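Local coordinates for putative exported protein (Bacteroides fragilis, PDB 3FZX), which is of unknown function but binds calcium and, with its YmcC-like barrel related to LolA and LolB, may be an exported lipid-binding protein, at residues Ala86-Ala91 and Tyr170-Trp175; Gly127-Tyr132 and Ala141-Phe146; Gly161-Thr166 and Pro191-Val196. All coordinates share one frame; numbering follows the deposited sequence. Where two conformers were deposited one is given.

Contact 1: Ala86-Ala91 and Tyr170-Trp175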
ATOM      1  N   ALA A  86      -4.370  -8.255 -10.710  1.00 52.57           N
ATOM      2  CA  ALA A  86      -3.661  -8.089 -11.996  1.00 53.54           C
ATOM      3  C   ALA A  86      -3.784  -9.321 -12.917  1.00 52.62           C
ATOM      4  O   ALA A  86      -3.429  -9.233 -14.099  1.00 55.42           O
ATOM      5  CB  ALA A  86      -2.175  -7.726 -11.797  1.00 52.81           C
ATOM      6  N   THR A  87      -4.301 -10.443 -12.415  1.00 47.79           N
ATOM      7  CA  THR A  87      -4.568 -11.578 -13.292  1.00 47.46           C
ATOM      8  C   THR A  87      -5.828 -11.371 -14.123  1.00 48.40           C
ATOM      9  O   THR A  87      -6.181 -12.235 -14.899  1.00 49.83           O
ATOM     10  CB  THR A  87      -4.645 -12.943 -12.567  1.00 47.12           C
ATOM     11  OG1 THR A  87      -5.903 -13.081 -11.909  1.00 47.84           O
ATOM     12  CG2 THR A  87      -3.517 -13.111 -11.579  1.00 41.65           C
ATOM     13  N   PHE A  88      -6.506 -10.232 -13.994  1.00 49.17           N
ATOM     14  CA  PHE A  88      -7.642  -9.937 -14.883  1.00 49.39           C
ATOM     15  C   PHE A  88      -7.079  -9.739 -16.301  1.00 50.32           C
ATOM     16  O   PHE A  88      -5.988  -9.212 -16.450  1.00 52.53           O
ATOM     17  CB  PHE A  88      -8.386  -8.695 -14.404  1.00 50.04           C
ATOM     18  CG  PHE A  88      -9.112  -8.865 -13.065  1.00 56.83           C
ATOM     19  CD1 PHE A  88      -9.004 -10.033 -12.289  1.00 63.02           C
ATOM     20  CD2 PHE A  88      -9.879  -7.810 -12.557  1.00 67.74           C
ATOM     21  CE1 PHE A  88      -9.671 -10.152 -11.066  1.00 63.09           C
ATOM     22  CE2 PHE A  88     -10.548  -7.923 -11.325  1.00 69.33           C
ATOM     23  CZ  PHE A  88     -10.433  -9.093 -10.580  1.00 69.30           C
ATOM     24  N   PRO A  89      -7.792 -10.195 -17.346  1.00 50.04           N
ATOM     25  CA  PRO A  89      -7.245 -10.103 -18.707  1.00 48.70           C
ATOM     26  C   PRO A  89      -6.815  -8.702 -19.188  1.00 46.36           C
ATOM     27  O   PRO A  89      -5.789  -8.569 -19.874  1.00 44.78           O
ATOM     28  CB  PRO A  89      -8.402 -10.622 -19.571  1.00 48.37           C
ATOM     29  CG  PRO A  89      -9.110 -11.566 -18.703  1.00 46.64           C
ATOM     30  CD  PRO A  89      -9.041 -10.983 -17.322  1.00 50.57           C
ATOM     31  N   THR A  90      -7.597  -7.683 -18.840  1.00 44.53           N
ATOM     32  CA  THR A  90      -7.272  -6.287 -19.195  1.00 43.96           C
ATOM     33  C   THR A  90      -5.907  -5.938 -18.651  1.00 40.33           C
ATOM     34  O   THR A  90      -5.105  -5.336 -19.336  1.00 41.87           O
ATOM     35  CB  THR A  90      -8.350  -5.281 -18.668  1.00 44.51           C
ATOM     36  OG1 THR A  90      -9.613  -5.620 -19.242  1.00 45.36           O
ATOM     37  CG2 THR A  90      -8.019  -3.831 -19.026  1.00 39.05           C
ATOM     38  N   ALA A  91      -5.626  -6.390 -17.440  1.00 40.04           N
ATOM     39  CA  ALA A  91      -4.348  -6.140 -16.803  1.00 38.31           C
ATOM     40  C   ALA A  91      -3.229  -6.911 -17.497  1.00 39.39           C
ATOM     41  O   ALA A  91      -2.213  -6.333 -17.926  1.00 40.32           O
ATOM     42  CB  ALA A  91      -4.434  -6.511 -15.346  1.00 35.12           C
ATOM     43  N   TYR A 170     -17.052 -10.825  -5.009  1.00 36.33           N
ATOM     44  CA  TYR A 170     -16.737  -9.388  -5.099  1.00 36.95           C
ATOM     45  C   TYR A 170     -17.256  -8.774  -6.405  1.00 36.95           C
ATOM     46  O   TYR A 170     -17.510  -9.479  -7.373  1.00 35.11           O
ATOM     47  CB  TYR A 170     -15.214  -9.141  -4.982  1.00 36.45           C
ATOM     48  CG  TYR A 170     -14.335  -9.818  -6.037  1.00 41.20           C
ATOM     49  CD1 TYR A 170     -14.055  -9.193  -7.256  1.00 47.75           C
ATOM     50  CD2 TYR A 170     -13.764 -11.064  -5.804  1.00 44.18           C
ATOM     51  CE1 TYR A 170     -13.245  -9.805  -8.225  1.00 47.25           C
ATOM     52  CE2 TYR A 170     -12.960 -11.685  -6.763  1.00 50.55           C
ATOM     53  CZ  TYR A 170     -12.704 -11.056  -7.981  1.00 55.33           C
ATOM     54  OH  TYR A 170     -11.910 -11.677  -8.945  1.00 56.09           O
ATOM     55  N   GLU A 171     -17.457  -7.467  -6.396  1.00 35.96           N
ATOM     56  CA  GLU A 171     -17.728  -6.743  -7.606  1.00 38.74           C
ATOM     57  C   GLU A 171     -16.476  -6.031  -8.043  1.00 37.57           C
ATOM     58  O   GLU A 171     -15.551  -5.817  -7.240  1.00 33.15           O
ATOM     59  CB  GLU A 171     -18.860  -5.770  -7.382  1.00 41.62           C
ATOM     60  CG  GLU A 171     -20.127  -6.510  -6.919  1.00 52.04           C
ATOM     61  CD  GLU A 171     -21.362  -5.725  -7.181  1.00 60.36           C
ATOM     62  OE1 GLU A 171     -21.690  -5.585  -8.370  1.00 71.39           O
ATOM     63  OE2 GLU A 171     -21.993  -5.238  -6.218  1.00 69.38           O
HETATM   64  N   MSE A 172     -16.401  -5.723  -9.332  1.00 38.82           N
HETATM   65  CA  MSE A 172     -15.296  -4.903  -9.819  1.00 43.75           C
HETATM   66  C   MSE A 172     -15.622  -4.010 -11.021  1.00 42.02           C
HETATM   67  O   MSE A 172     -16.548  -4.280 -11.783  1.00 41.39           O
HETATM   68  CB  MSE A 172     -14.023  -5.735 -10.070  1.00 45.41           C
HETATM   69  CG  MSE A 172     -13.812  -6.191 -11.475  1.00 61.01           C
HETATM   70 SE   MSE A 172     -14.739  -7.816 -11.760  0.75 85.38          SE
HETATM   71  CE  MSE A 172     -13.249  -9.084 -11.788  1.00 52.31           C
ATOM     72  N   ASN A 173     -14.877  -2.906 -11.087  1.00 41.88           N
ATOM     73  CA  ASN A 173     -14.931  -1.962 -12.193  0.50 42.40           C
ATOM     74  C   ASN A 173     -13.522  -1.888 -12.756  1.00 42.96           C
ATOM     75  O   ASN A 173     -12.551  -1.746 -12.004  1.00 42.88           O
ATOM     76  CB  ASN A 173     -15.397  -0.583 -11.721  0.50 41.73           C
ATOM     77  CG  ASN A 173     -16.859  -0.573 -11.299  0.50 42.78           C
ATOM     78  OD1 ASN A 173     -17.587  -1.548 -11.500  0.50 38.66           O
ATOM     79  ND2 ASN A 173     -17.295   0.532 -10.716  0.50 41.42           N
ATOM     80  N   ILE A 174     -13.410  -2.038 -14.073  1.00 41.80           N
ATOM     81  CA  ILE A 174     -12.123  -1.980 -14.762  1.00 41.17           C
ATOM     82  C   ILE A 174     -12.203  -0.875 -15.808  1.00 40.82           C
ATOM     83  O   ILE A 174     -13.043  -0.928 -16.700  1.00 43.74           O
ATOM     84  CB  ILE A 174     -11.826  -3.280 -15.476  1.00 41.72           C
ATOM     85  CG1 ILE A 174     -11.854  -4.445 -14.486  1.00 38.44           C
ATOM     86  CG2 ILE A 174     -10.501  -3.152 -16.253  1.00 38.54           C
ATOM     87  CD1 ILE A 174     -12.169  -5.780 -15.132  1.00 47.66           C
ATOM     88  N   TRP A 175     -11.356   0.131 -15.681  1.00 37.29           N
ATOM     89  CA  TRP A 175     -11.332   1.238 -16.600  1.00 34.82           C
ATOM     90  C   TRP A 175      -9.975   1.335 -17.261  1.00 36.17           C
ATOM     91  O   TRP A 175      -8.960   1.168 -16.606  1.00 38.53           O
ATOM     92  CB  TRP A 175     -11.590   2.510 -15.845  1.00 33.86           C
ATOM     93  CG  TRP A 175     -11.538   3.716 -16.735  1.00 40.40           C
ATOM     94  CD1 TRP A 175     -12.568   4.240 -17.425  1.00 37.25           C
ATOM     95  CD2 TRP A 175     -10.389   4.526 -17.046  1.00 39.26           C
ATOM     96  NE1 TRP A 175     -12.157   5.321 -18.142  1.00 34.58           N
ATOM     97  CE2 TRP A 175     -10.820   5.523 -17.939  1.00 42.99           C
ATOM     98  CE3 TRP A 175      -9.040   4.493 -16.668  1.00 39.94           C
ATOM     99  CZ2 TRP A 175      -9.954   6.516 -18.454  1.00 38.12           C
ATOM    100  CZ3 TRP A 175      -8.171   5.467 -17.183  1.00 38.25           C
ATOM    101  CH2 TRP A 175      -8.632   6.459 -18.075  1.00 39.02           C
TER
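Phe88 lays its ring against a wall made by Tyr170, Met172 (present as selenomethionine) and Ile174, three alternate residues of one strand. Alternation puts all three side chains on the same side of that strand, where they meet the turn that leads into the short helix beginning at Pro89. The Phe88 ring meets Tyr170 tip to tip: OH of Tyr170 sits at the ring's edge, near its plane, 3.4 Å from CZ of Phe88. Met172 forms the middle of the wall, with SE of Met172 5.1 Å from the Phe88 ring centroid and 46° off its normal, an oblique Met-aromatic contact, although the exact fit of its methyl end is doubtful. A flexible, polarisable chain suits this place, because it can bend to follow a flat ring. At the other end of the wall, CD1 of Ile174 lies 4.0 Å from CD2 of Phe88. The second branch of Ile174 serves the helix: its CG2 packs 3.8 Å from CG2 of Thr90, the two side chains passing one another as they run opposite ways. Ile143 of strand 136-158 and Gln200 of strand 194-202 also touch the Phe88 side chain. With aromatic, thioether-type and methyl surfaces doing the work, and one hydroxyl at the ring edge, the contact depends on fit and dispersion, as befits a helical turn packed against the inside of a barrel.

Contact 2: Gly127-Tyr132 and Ala141-Phe146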
ATOM      1  N   GLY A 127     -10.635  -2.101  -2.387  1.00 34.71           N
ATOM      2  CA  GLY A 127      -9.302  -1.690  -2.790  1.00 35.77           C
ATOM      3  C   GLY A 127      -9.250  -1.344  -4.246  1.00 37.33           C
ATOM      4  O   GLY A 127     -10.069  -1.839  -5.019  1.00 38.48           O
ATOM      5  N   THR A 128      -8.286  -0.487  -4.602  1.00 35.28           N
ATOM      6  CA  THR A 128      -8.100  -0.043  -5.981  1.00 35.96           C
ATOM      7  C   THR A 128      -6.646  -0.245  -6.415  1.00 36.17           C
ATOM      8  O   THR A 128      -5.710   0.168  -5.729  1.00 35.27           O
ATOM      9  CB  THR A 128      -8.513   1.414  -6.144  1.00 36.62           C
ATOM     10  OG1 THR A 128      -9.878   1.525  -5.751  1.00 40.38           O
ATOM     11  CG2 THR A 128      -8.351   1.893  -7.587  1.00 33.02           C
ATOM     12  N   LEU A 129      -6.482  -0.936  -7.532  1.00 34.28           N
ATOM     13  CA  LEU A 129      -5.190  -1.150  -8.153  1.00 36.61           C
ATOM     14  C   LEU A 129      -5.145  -0.319  -9.424  1.00 36.58           C
ATOM     15  O   LEU A 129      -6.068  -0.380 -10.233  1.00 37.62           O
ATOM     16  CB  LEU A 129      -5.006  -2.638  -8.495  1.00 36.01           C
ATOM     17  CG  LEU A 129      -3.696  -3.045  -9.153  1.00 34.98           C
ATOM     18  CD1 LEU A 129      -2.488  -2.876  -8.227  1.00 31.71           C
ATOM     19  CD2 LEU A 129      -3.850  -4.472  -9.654  1.00 33.33           C
ATOM     20  N   ARG A 130      -4.069   0.449  -9.595  1.00 36.29           N
ATOM     21  CA  ARG A 130      -3.838   1.217 -10.816  1.00 35.82           C
ATOM     22  C   ARG A 130      -2.542   0.744 -11.470  1.00 39.04           C
ATOM     23  O   ARG A 130      -1.538   0.551 -10.783  1.00 39.99           O
ATOM     24  CB  ARG A 130      -3.791   2.716 -10.499  1.00 33.89           C
ATOM     25  CG  ARG A 130      -5.213   3.276 -10.153  1.00 31.04           C
ATOM     26  CD  ARG A 130      -5.146   4.635  -9.581  1.00 29.34           C
ATOM     27  NE  ARG A 130      -6.459   5.267  -9.478  1.00 27.32           N
ATOM     28  CZ  ARG A 130      -6.695   6.471  -8.973  1.00 27.56           C
ATOM     29  NH1 ARG A 130      -5.710   7.206  -8.461  1.00 28.73           N
ATOM     30  NH2 ARG A 130      -7.934   6.950  -8.969  1.00 29.62           N
ATOM     31  N   LEU A 131      -2.580   0.540 -12.792  1.00 37.66           N
ATOM     32  CA  LEU A 131      -1.402   0.153 -13.559  1.00 35.88           C
ATOM     33  C   LEU A 131      -1.124   1.236 -14.595  1.00 34.51           C
ATOM     34  O   LEU A 131      -2.036   1.883 -15.105  1.00 37.15           O
ATOM     35  CB  LEU A 131      -1.596  -1.209 -14.238  1.00 35.65           C
ATOM     36  CG  LEU A 131      -2.018  -2.351 -13.306  1.00 38.57           C
ATOM     37  CD1 LEU A 131      -3.522  -2.437 -13.163  1.00 29.80           C
ATOM     38  CD2 LEU A 131      -1.461  -3.678 -13.785  1.00 27.72           C
ATOM     39  N   TYR A 132       0.142   1.472 -14.877  1.00 32.71           N
ATOM     40  CA  TYR A 132       0.513   2.500 -15.855  1.00 34.66           C
ATOM     41  C   TYR A 132       1.879   2.219 -16.404  1.00 34.59           C
ATOM     42  O   TYR A 132       2.739   1.749 -15.687  1.00 34.36           O
ATOM     43  CB  TYR A 132       0.529   3.903 -15.244  1.00 36.17           C
ATOM     44  CG  TYR A 132       0.695   3.926 -13.754  1.00 38.50           C
ATOM     45  CD1 TYR A 132       1.955   3.932 -13.140  1.00 38.38           C
ATOM     46  CD2 TYR A 132      -0.444   3.950 -12.949  1.00 45.50           C
ATOM     47  CE1 TYR A 132       2.045   3.938 -11.747  1.00 40.01           C
ATOM     48  CE2 TYR A 132      -0.372   3.956 -11.587  1.00 48.01           C
ATOM     49  CZ  TYR A 132       0.846   3.947 -10.982  1.00 46.71           C
ATOM     50  OH  TYR A 132       0.769   3.957  -9.622  1.00 45.21           O
ATOM     51  N   ALA A 141      -4.493   1.617 -16.560  1.00 34.73           N
ATOM     52  CA  ALA A 141      -5.722   0.948 -16.176  1.00 33.65           C
ATOM     53  C   ALA A 141      -5.976   1.135 -14.689  1.00 33.24           C
ATOM     54  O   ALA A 141      -5.039   1.339 -13.928  1.00 33.90           O
ATOM     55  CB  ALA A 141      -5.601  -0.552 -16.504  1.00 29.66           C
ATOM     56  N   GLU A 142      -7.242   1.052 -14.295  1.00 33.85           N
ATOM     57  CA  GLU A 142      -7.651   1.024 -12.893  1.00 35.64           C
ATOM     58  C   GLU A 142      -8.595  -0.154 -12.641  1.00 36.56           C
ATOM     59  O   GLU A 142      -9.586  -0.329 -13.381  1.00 33.11           O
ATOM     60  CB  GLU A 142      -8.357   2.302 -12.516  1.00 35.81           C
ATOM     61  CG  GLU A 142      -8.849   2.341 -11.061  1.00 42.01           C
ATOM     62  CD  GLU A 142      -9.560   3.641 -10.724  1.00 42.73           C
ATOM     63  OE1 GLU A 142      -8.905   4.637 -10.384  1.00 50.21           O
ATOM     64  OE2 GLU A 142     -10.797   3.668 -10.775  1.00 54.74           O
ATOM     65  N   ILE A 143      -8.291  -0.958 -11.616  1.00 34.83           N
ATOM     66  CA  ILE A 143      -9.179  -2.068 -11.206  1.00 35.94           C
ATOM     67  C   ILE A 143      -9.676  -1.824  -9.779  1.00 36.39           C
ATOM     68  O   ILE A 143      -8.892  -1.859  -8.819  1.00 37.62           O
ATOM     69  CB  ILE A 143      -8.515  -3.458 -11.267  1.00 36.33           C
ATOM     70  CG1 ILE A 143      -7.939  -3.754 -12.665  1.00 41.10           C
ATOM     71  CG2 ILE A 143      -9.572  -4.563 -10.944  1.00 34.15           C
ATOM     72  CD1 ILE A 143      -6.984  -4.956 -12.704  1.00 37.47           C
ATOM     73  N   SER A 144     -10.964  -1.562  -9.649  1.00 35.74           N
ATOM     74  CA  SER A 144     -11.570  -1.312  -8.349  0.50 37.70           C
ATOM     75  C   SER A 144     -12.319  -2.555  -7.901  1.00 37.88           C
ATOM     76  O   SER A 144     -13.163  -3.062  -8.640  1.00 36.71           O
ATOM     77  CB  SER A 144     -12.532  -0.140  -8.441  0.50 39.06           C
ATOM     78  OG  SER A 144     -12.801   0.354  -7.140  0.50 46.59           O
ATOM     79  N   VAL A 145     -11.983  -3.063  -6.711  1.00 37.04           N
ATOM     80  CA  VAL A 145     -12.631  -4.274  -6.137  1.00 37.44           C
ATOM     81  C   VAL A 145     -13.418  -3.809  -4.918  1.00 38.08           C
ATOM     82  O   VAL A 145     -12.895  -3.083  -4.059  1.00 38.88           O
ATOM     83  CB  VAL A 145     -11.612  -5.358  -5.744  1.00 40.51           C
ATOM     84  CG1 VAL A 145     -12.294  -6.578  -5.118  1.00 39.43           C
ATOM     85  CG2 VAL A 145     -10.796  -5.785  -6.975  1.00 42.09           C
ATOM     86  N   PHE A 146     -14.684  -4.194  -4.847  1.00 36.33           N
ATOM     87  CA  PHE A 146     -15.550  -3.700  -3.788  1.00 35.13           C
ATOM     88  C   PHE A 146     -16.687  -4.646  -3.469  1.00 32.72           C
ATOM     89  O   PHE A 146     -16.939  -5.598  -4.191  1.00 32.90           O
ATOM     90  CB  PHE A 146     -16.071  -2.288  -4.118  1.00 36.33           C
ATOM     91  CG  PHE A 146     -16.809  -2.197  -5.430  1.00 36.40           C
ATOM     92  CD1 PHE A 146     -16.111  -2.036  -6.622  1.00 41.58           C
ATOM     93  CD2 PHE A 146     -18.190  -2.299  -5.469  1.00 37.60           C
ATOM     94  CE1 PHE A 146     -16.781  -1.984  -7.823  1.00 41.04           C
ATOM     95  CE2 PHE A 146     -18.875  -2.249  -6.668  1.00 32.70           C
ATOM     96  CZ  PHE A 146     -18.171  -2.089  -7.850  1.00 37.23           C
TER
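OE1 of Glu142 is gripped by two nitrogens of Arg130, which approaches side-on. The shorter bond runs from NE of Arg130 to OE1 of Glu142 at 2.7 Å, on the anti lone pair of that oxygen; NH2 of Arg130 adds a more bent one, 2.9 Å from OE1 of Glu142. Guanidinium and carboxylate are only 10° from coplanar. The two side chains lie alongside each other, pointing the same way. Arginine suits the place because NE and NH2 hold one carboxylate oxygen while NH1 and NH2 also reach the second subunit: NH1 makes a salt bridge to its Glu49, which probably offsets the buried charge, and NH2 bonds to its Ser46 and Cys73.

On the same face CG2 of Thr128 packs 3.5 Å from CG of Glu142, while OG1 of Thr128 and OG of Ser144 make a weak hydrogen bond. Beneath them the backbones form a regular antiparallel ladder. Gly127 with Val145, Leu129 with Ile143 and Leu131 with Ala141 are hydrogen-bonded pairs, including a nearly straight bond of 2.7 Å from N of Ile143 to O of Leu129. Leu129, Leu131, Ala141, Ile143 and Val145 line the other face, where aliphatic side chains suit burial; CD1 of Leu131 lies 4.3 Å from CD1 of Ile143.

This hairpin of strands 127-133 and 136-158 is flanked in the barrel by strands 99-107 and 161-175. Helix 89-94 and the preceding Val85 and Phe88 pack on the apolar face, and the second subunit on the charged one.

Contact 3: Gly161-Thr166 and Pro191-Val196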
ATOM      1  N   GLY A 161      -2.998 -29.705  -5.695  1.00 34.78           N
ATOM      2  CA  GLY A 161      -3.615 -30.506  -4.639  1.00 34.27           C
ATOM      3  C   GLY A 161      -4.977 -29.956  -4.227  1.00 34.37           C
ATOM      4  O   GLY A 161      -5.525 -29.049  -4.872  1.00 33.63           O
ATOM      5  N   ALA A 162      -5.518 -30.531  -3.154  1.00 33.53           N
ATOM      6  CA  ALA A 162      -6.819 -30.162  -2.600  1.00 33.35           C
ATOM      7  C   ALA A 162      -6.572 -29.321  -1.346  1.00 34.42           C
ATOM      8  O   ALA A 162      -5.844 -29.739  -0.434  1.00 35.01           O
ATOM      9  CB  ALA A 162      -7.658 -31.415  -2.270  1.00 28.25           C
ATOM     10  N   PHE A 163      -7.165 -28.135  -1.312  1.00 34.11           N
ATOM     11  CA  PHE A 163      -6.989 -27.194  -0.213  1.00 34.09           C
ATOM     12  C   PHE A 163      -8.344 -26.706   0.322  1.00 33.11           C
ATOM     13  O   PHE A 163      -9.255 -26.397  -0.446  1.00 35.32           O
ATOM     14  CB  PHE A 163      -6.136 -26.024  -0.692  1.00 34.13           C
ATOM     15  CG  PHE A 163      -4.794 -26.447  -1.186  1.00 38.77           C
ATOM     16  CD1 PHE A 163      -3.784 -26.791  -0.284  1.00 42.88           C
ATOM     17  CD2 PHE A 163      -4.536 -26.547  -2.545  1.00 35.85           C
ATOM     18  CE1 PHE A 163      -2.529 -27.230  -0.741  1.00 42.70           C
ATOM     19  CE2 PHE A 163      -3.290 -26.991  -3.008  1.00 42.04           C
ATOM     20  CZ  PHE A 163      -2.287 -27.316  -2.113  1.00 42.52           C
ATOM     21  N   TYR A 164      -8.479 -26.663   1.643  1.00 31.34           N
ATOM     22  CA  TYR A 164      -9.669 -26.114   2.289  1.00 30.13           C
ATOM     23  C   TYR A 164      -9.528 -24.609   2.224  1.00 31.74           C
ATOM     24  O   TYR A 164      -8.523 -24.056   2.686  1.00 34.59           O
ATOM     25  CB  TYR A 164      -9.807 -26.609   3.744  1.00 30.54           C
ATOM     26  CG  TYR A 164     -11.202 -26.413   4.297  1.00 29.56           C
ATOM     27  CD1 TYR A 164     -12.263 -27.157   3.795  1.00 37.86           C
ATOM     28  CD2 TYR A 164     -11.467 -25.489   5.299  1.00 34.66           C
ATOM     29  CE1 TYR A 164     -13.558 -26.998   4.267  1.00 36.00           C
ATOM     30  CE2 TYR A 164     -12.782 -25.324   5.802  1.00 39.14           C
ATOM     31  CZ  TYR A 164     -13.813 -26.096   5.269  1.00 41.58           C
ATOM     32  OH  TYR A 164     -15.111 -25.980   5.708  1.00 45.38           O
ATOM     33  N   CYS A 165     -10.514 -23.959   1.611  1.00 31.99           N
ATOM     34  CA  CYS A 165     -10.464 -22.542   1.305  1.00 32.38           C
ATOM     35  C   CYS A 165     -11.652 -21.755   1.817  1.00 32.48           C
ATOM     36  O   CYS A 165     -12.730 -22.318   2.060  1.00 30.64           O
ATOM     37  CB  CYS A 165     -10.502 -22.361  -0.213  1.00 32.42           C
ATOM     38  SG  CYS A 165      -9.032 -22.893  -0.992  1.00 36.06           S
ATOM     39  N   THR A 166     -11.441 -20.446   1.924  1.00 29.31           N
ATOM     40  CA  THR A 166     -12.531 -19.494   2.101  1.00 31.26           C
ATOM     41  C   THR A 166     -12.903 -18.944   0.723  1.00 29.45           C
ATOM     42  O   THR A 166     -12.022 -18.534  -0.031  1.00 28.63           O
ATOM     43  CB  THR A 166     -12.114 -18.333   3.027  1.00 31.90           C
ATOM     44  OG1 THR A 166     -11.996 -18.848   4.350  1.00 34.99           O
ATOM     45  CG2 THR A 166     -13.151 -17.187   2.998  1.00 29.22           C
ATOM     46  N   PRO A 191      -4.645 -20.755   3.932  1.00 35.30           N
ATOM     47  CA  PRO A 191      -3.450 -20.502   4.732  1.00 31.31           C
ATOM     48  C   PRO A 191      -2.196 -20.975   4.034  1.00 33.59           C
ATOM     49  O   PRO A 191      -2.199 -22.054   3.444  1.00 34.52           O
ATOM     50  CB  PRO A 191      -3.669 -21.359   5.979  1.00 34.43           C
ATOM     51  CG  PRO A 191      -5.159 -21.601   6.058  1.00 34.11           C
ATOM     52  CD  PRO A 191      -5.723 -21.421   4.701  1.00 34.23           C
ATOM     53  N   ASN A 192      -1.141 -20.159   4.124  1.00 31.48           N
ATOM     54  CA  ASN A 192       0.181 -20.416   3.602  1.00 32.59           C
ATOM     55  C   ASN A 192       0.269 -20.483   2.058  1.00 35.13           C
ATOM     56  O   ASN A 192       1.300 -20.837   1.521  1.00 34.83           O
ATOM     57  CB  ASN A 192       0.807 -21.669   4.255  1.00 32.00           C
ATOM     58  CG  ASN A 192       0.707 -21.657   5.779  1.00 33.41           C
ATOM     59  OD1 ASN A 192       1.045 -20.676   6.433  1.00 35.39           O
ATOM     60  ND2 ASN A 192       0.235 -22.742   6.343  1.00 36.83           N
ATOM     61  N   ILE A 193      -0.790 -20.112   1.357  1.00 36.49           N
ATOM     62  CA  ILE A 193      -0.802 -20.152  -0.120  1.00 37.09           C
ATOM     63  C   ILE A 193      -1.292 -18.844  -0.696  1.00 35.37           C
ATOM     64  O   ILE A 193      -0.654 -18.274  -1.560  1.00 38.75           O
ATOM     65  CB  ILE A 193      -1.719 -21.279  -0.647  1.00 39.52           C
ATOM     66  CG1 ILE A 193      -1.301 -22.640  -0.092  1.00 36.60           C
ATOM     67  CG2 ILE A 193      -1.678 -21.359  -2.172  1.00 38.88           C
ATOM     68  CD1 ILE A 193      -2.406 -23.707  -0.303  1.00 41.47           C
ATOM     69  N   GLY A 194      -2.401 -18.332  -0.175  1.00 35.98           N
ATOM     70  CA  GLY A 194      -3.066 -17.166  -0.750  1.00 34.26           C
ATOM     71  C   GLY A 194      -4.176 -17.661  -1.648  1.00 34.87           C
ATOM     72  O   GLY A 194      -4.889 -18.621  -1.303  1.00 36.95           O
ATOM     73  N   ILE A 195      -4.284 -17.060  -2.826  1.00 34.81           N
ATOM     74  CA  ILE A 195      -5.345 -17.385  -3.782  1.00 36.10           C
ATOM     75  C   ILE A 195      -5.093 -18.749  -4.433  1.00 34.94           C
ATOM     76  O   ILE A 195      -4.064 -18.978  -5.094  1.00 35.00           O
ATOM     77  CB  ILE A 195      -5.465 -16.307  -4.928  1.00 37.56           C
ATOM     78  CG1 ILE A 195      -5.598 -14.872  -4.364  1.00 45.02           C
ATOM     79  CG2 ILE A 195      -6.603 -16.671  -5.896  1.00 34.81           C
ATOM     80  CD1 ILE A 195      -6.609 -14.704  -3.269  1.00 46.19           C
ATOM     81  N   VAL A 196      -6.047 -19.642  -4.241  1.00 34.74           N
ATOM     82  CA  VAL A 196      -6.004 -20.989  -4.807  1.00 35.08           C
ATOM     83  C   VAL A 196      -6.742 -21.015  -6.147  1.00 34.79           C
ATOM     84  O   VAL A 196      -6.352 -21.737  -7.064  1.00 34.36           O
ATOM     85  CB  VAL A 196      -6.614 -21.993  -3.799  1.00 34.22           C
ATOM     86  CG1 VAL A 196      -6.840 -23.353  -4.398  1.00 32.41           C
ATOM     87  CG2 VAL A 196      -5.678 -22.095  -2.579  1.00 35.18           C
TER
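A CH-pi contact between Phe163 and Ile193 heads the apolar packing that joins these segments. CD1 of Ile193 stands over one face of the Phe163 ring, 3.6 Å from its centroid and 22° off the normal, displaced toward the rim where CD1 of Phe163 is 3.4 Å away. The side chains cross at about a right angle, so that the isoleucine presents a methyl end to the flat of the ring. In Ile193 CG1 is anti to the carbonyl carbon (chi1 -57°) and CD1 continues anti at chi2 165°, an extended branch long enough to bring CD1 onto the ring; the broad phenyl ring offers it a flat target.

Plain van der Waals packing does the rest. SG of Cys165 touches the branched end of Val196, with CG2 of Val196 3.8 Å away, and CG1 of Val196 lies obliquely to the Phe163 ring, 4.4 Å from its CD2. A small, weakly polar thiol suits a position pressed against a beta-branched residue. At the margin, CD of Pro191 approaches the backbone O of Tyr164 at 4.3 Å, a loose contact.

Opposite Ala190 the chain carries two residues, Ile193 and Gly194, a classic beta bulge; at the positive phi of Gly194 a CB would jam against the preceding carbonyl oxygen. Past the bulge the backbone bends sharply at Val196. Strand 180-190 lies between strands 161-175 and 194-202 in the sheet. Leu213 of strand 207-217 touches both Phe163 and Ile193.

From the N terminus, the chain first reaches 86-91, the turn that enters helix 89-94, and contact 1 closes a long loop when 170-175 returns beside it. Contact 2, the hairpin of 127-132 and 141-146, is nested inside that loop and lies next to contact 1: strands 136-158 and 161-175 are neighbours, linked by probable backbone hydrogen bonds such as Asn173 O to Ser144 N, and Phe88 packs on Ile143. Contact 3 opens at 161-166, before contact 1 has closed, and ends at 191-196, so these two cross. Sharing strand 161-175, they tie its two ends to different parts of the barrel, their centres about 22 Å apart.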